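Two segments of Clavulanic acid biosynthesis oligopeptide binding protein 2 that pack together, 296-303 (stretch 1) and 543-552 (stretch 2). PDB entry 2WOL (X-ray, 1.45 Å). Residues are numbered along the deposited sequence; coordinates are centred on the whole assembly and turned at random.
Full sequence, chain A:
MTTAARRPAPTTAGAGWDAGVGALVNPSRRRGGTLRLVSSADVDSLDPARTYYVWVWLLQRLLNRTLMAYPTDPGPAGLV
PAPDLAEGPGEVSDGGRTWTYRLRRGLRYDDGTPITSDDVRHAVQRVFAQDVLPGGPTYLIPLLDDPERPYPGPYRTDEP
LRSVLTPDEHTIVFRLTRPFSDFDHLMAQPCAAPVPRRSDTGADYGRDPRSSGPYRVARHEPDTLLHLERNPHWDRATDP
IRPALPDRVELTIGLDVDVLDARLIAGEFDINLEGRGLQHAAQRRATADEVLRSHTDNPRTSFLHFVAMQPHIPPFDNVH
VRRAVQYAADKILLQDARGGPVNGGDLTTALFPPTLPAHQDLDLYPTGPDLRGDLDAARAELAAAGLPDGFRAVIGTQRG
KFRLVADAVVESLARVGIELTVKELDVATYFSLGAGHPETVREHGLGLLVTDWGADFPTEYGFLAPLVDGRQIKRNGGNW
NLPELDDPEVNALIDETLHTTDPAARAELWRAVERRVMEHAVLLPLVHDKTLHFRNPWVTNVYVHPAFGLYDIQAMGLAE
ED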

# COMPACT_ATOMS: atom_id res chain seq x y z
N THR A 296 23.10 0.50 -2.40
CA THR A 296 21.96 0.44 -1.49
C THR A 296 21.15 1.74 -1.46
O THR A 296 21.71 2.84 -1.46
CB THR A 296 22.43 0.08 -0.06
OG1 THR A 296 23.18 -1.13 -0.12
CG2 THR A 296 21.25 -0.12 0.87
N ASP A 297 19.83 1.59 -1.46
CA ASP A 297 18.88 2.69 -1.30
C ASP A 297 18.10 2.50 -0.01
O ASP A 297 17.75 1.38 0.36
CB ASP A 297 17.92 2.73 -2.49
CG ASP A 297 18.63 3.03 -3.79
OD1 ASP A 297 19.38 4.03 -3.84
OD2 ASP A 297 18.45 2.27 -4.77
N ASN A 298 17.82 3.61 0.68
CA ASN A 298 17.15 3.57 1.99
C ASN A 298 15.89 4.46 1.99
O ASN A 298 15.83 5.45 2.72
CB ASN A 298 18.15 4.00 3.08
CG ASN A 298 17.65 3.74 4.50
OD1 ASN A 298 16.76 2.92 4.75
ND2 ASN A 298 18.26 4.44 5.45
N PRO A 299 14.89 4.12 1.16
CA PRO A 299 13.72 4.99 1.03
C PRO A 299 12.72 4.81 2.16
O PRO A 299 12.74 3.80 2.86
CB PRO A 299 13.09 4.49 -0.28
CG PRO A 299 13.39 3.04 -0.28
CD PRO A 299 14.78 2.92 0.31
N ARG A 300 11.84 5.81 2.31
CA ARG A 300 10.62 5.64 3.08
C ARG A 300 9.70 4.75 2.26
O ARG A 300 9.67 4.85 1.03
CB ARG A 300 9.94 6.98 3.31
CG ARG A 300 10.66 7.90 4.28
CD ARG A 300 10.20 9.32 4.08
NE ARG A 300 10.69 10.21 5.13
CZ ARG A 300 10.04 10.45 6.27
NH1 ARG A 300 8.88 9.87 6.53
NH2 ARG A 300 10.57 11.29 7.16
N THR A 301 8.94 3.88 2.94
CA THR A 301 8.00 2.98 2.26
C THR A 301 6.60 3.57 2.18
O THR A 301 5.73 3.01 1.50
CB THR A 301 7.91 1.61 2.97
OG1 THR A 301 7.39 1.79 4.29
CG2 THR A 301 9.26 0.94 3.05
N SER A 302 6.38 4.68 2.88
CA SER A 302 5.07 5.32 3.05
C SER A 302 4.15 4.60 4.04
O SER A 302 3.01 5.02 4.26
CB SER A 302 4.37 5.56 1.71
OG SER A 302 5.04 6.56 0.96
N PHE A 303 4.66 3.53 4.64
CA PHE A 303 3.94 2.83 5.70
C PHE A 303 4.10 3.58 7.02
O PHE A 303 5.13 4.22 7.26
CB PHE A 303 4.44 1.39 5.85
CG PHE A 303 3.83 0.42 4.88
CD1 PHE A 303 4.12 0.50 3.51
CD2 PHE A 303 2.98 -0.58 5.32
CE1 PHE A 303 3.57 -0.41 2.61
CE2 PHE A 303 2.42 -1.49 4.43
CZ PHE A 303 2.71 -1.40 3.07
N TYR A 543 15.07 2.74 -9.96
CA TYR A 543 14.62 3.85 -9.11
C TYR A 543 13.49 3.38 -8.21
O TYR A 543 12.71 2.50 -8.60
CB TYR A 543 14.18 5.07 -9.95
CG TYR A 543 12.84 4.91 -10.65
CD1 TYR A 543 11.67 5.41 -10.08
CD2 TYR A 543 12.75 4.26 -11.88
CE1 TYR A 543 10.44 5.27 -10.71
CE2 TYR A 543 11.52 4.10 -12.52
CZ TYR A 543 10.37 4.62 -11.93
OH TYR A 543 9.15 4.47 -12.56
N VAL A 544 13.43 3.95 -7.01
CA VAL A 544 12.33 3.69 -6.11
C VAL A 544 11.11 4.45 -6.61
O VAL A 544 11.15 5.68 -6.74
CB VAL A 544 12.66 4.12 -4.66
CG1 VAL A 544 11.50 3.81 -3.72
CG2 VAL A 544 13.92 3.41 -4.17
N HIS A 545 10.04 3.72 -6.94
CA HIS A 545 8.84 4.39 -7.38
C HIS A 545 8.13 5.01 -6.17
O HIS A 545 7.81 4.30 -5.22
CB HIS A 545 7.88 3.47 -8.13
CG HIS A 545 6.88 4.23 -8.93
ND1 HIS A 545 5.89 4.99 -8.35
CD2 HIS A 545 6.76 4.42 -10.27
CE1 HIS A 545 5.18 5.59 -9.29
NE2 HIS A 545 5.69 5.25 -10.47
N PRO A 546 7.88 6.34 -6.22
CA PRO A 546 7.30 7.00 -5.05
C PRO A 546 5.90 6.52 -4.66
O PRO A 546 5.50 6.68 -3.50
CB PRO A 546 7.26 8.48 -5.46
CG PRO A 546 7.31 8.47 -6.94
CD PRO A 546 8.12 7.28 -7.33
N ALA A 547 5.16 5.94 -5.60
CA ALA A 547 3.83 5.41 -5.30
C ALA A 547 3.87 4.03 -4.63
O ALA A 547 2.85 3.57 -4.11
CB ALA A 547 2.97 5.38 -6.56
N PHE A 548 5.03 3.39 -4.63
CA PHE A 548 5.17 2.00 -4.16
C PHE A 548 6.15 1.84 -2.99
O PHE A 548 5.99 0.92 -2.18
CB PHE A 548 5.62 1.09 -5.30
CG PHE A 548 4.56 0.84 -6.35
CD1 PHE A 548 4.39 1.73 -7.40
CD2 PHE A 548 3.77 -0.30 -6.30
CE1 PHE A 548 3.43 1.50 -8.38
CE2 PHE A 548 2.81 -0.54 -7.27
CZ PHE A 548 2.64 0.36 -8.32
N GLY A 549 7.17 2.69 -2.93
CA GLY A 549 8.27 2.51 -1.97
C GLY A 549 9.16 1.34 -2.36
O GLY A 549 10.00 0.89 -1.57
N LEU A 550 8.97 0.86 -3.59
CA LEU A 550 9.70 -0.27 -4.16
C LEU A 550 10.24 0.15 -5.52
O LEU A 550 9.68 1.04 -6.15
CB LEU A 550 8.75 -1.46 -4.38
CG LEU A 550 8.02 -2.08 -3.18
CD1 LEU A 550 6.99 -3.10 -3.64
CD2 LEU A 550 9.00 -2.73 -2.23
N TYR A 551 11.31 -0.49 -5.97
CA TYR A 551 11.83 -0.24 -7.31
C TYR A 551 10.77 -0.50 -8.37
O TYR A 551 10.00 -1.46 -8.26
CB TYR A 551 13.01 -1.16 -7.60
CG TYR A 551 14.28 -0.92 -6.82
CD1 TYR A 551 15.08 -1.99 -6.41
CD2 TYR A 551 14.70 0.37 -6.50
CE1 TYR A 551 16.26 -1.78 -5.71
CE2 TYR A 551 15.87 0.59 -5.79
CZ TYR A 551 16.65 -0.49 -5.41
OH TYR A 551 17.83 -0.31 -4.71
N ASP A 552 10.73 0.33 -9.40
CA ASP A 552 9.81 0.10 -10.51
C ASP A 552 10.40 -0.95 -11.45
O ASP A 552 11.10 -0.63 -12.41
CB ASP A 552 9.49 1.39 -11.26
CG ASP A 552 8.28 1.25 -12.17
OD1 ASP A 552 7.50 0.28 -12.00
OD2 ASP A 552 8.10 2.13 -13.05
O HOH W 1 6.00 0.02 0.25
O HOH W 2 3.55 6.31 -1.64

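The contact between 296-303 and 543-552 is a small, mixed one, in which a single direct hydrogen bond, a patch of apolar packing and two bridging waters join segments far apart in sequence. It illustrates a general principle: where two backbones meet without pairing as strands, side chains and solvent supply the links.

The direct bond lies at one end. Tyr551 OH donates to Asp297 OD2 at 2.7 Å, the carboxylate oxygen sitting at the edge of the tyrosine ring, near its plane, where a phenol hydroxyl can readily present its proton. The CA-to-CB bond of Tyr551 points sideways, but the length of the side chain (chi1 m) carries the hydroxyl across to the aspartate. Both residues are buried, a setting in which a carboxylate needs polar partners, and both oxygens of Asp297 also find hydrogen bonds elsewhere in the structure.

Next to this bond, Val544 and Pro299 point toward each other's stretch and meet at 3.9 Å between Pro299 CB and Val544 CG1. Compact and apolar, they fill buried space without leaving a polar group unsatisfied.

Farther along, the backbones close in, with Thr301 CA 4.3 Å from Gly549 CA. Glycine suits this place on two counts: its phi of 72° is readily adopted without a side chain, and an ideal CB would lie 2.9 Å from Thr301 CA, a clash. The turn that places Gly549 here is braced in part by Gly549 N, which donates to His545 O at 2.9 Å.

Water completes the join. One molecule donates to Phe548 O at 2.6 Å and to Thr301 O at 3.3 Å, linking two carbonyls that cannot bond to each other. A second donates to Pro546 O at 2.7 Å and lies 3.0 Å from Ser302 OG, to which it is also hydrogen-bonded. In all, 292 Å² is buried, summed over both sides.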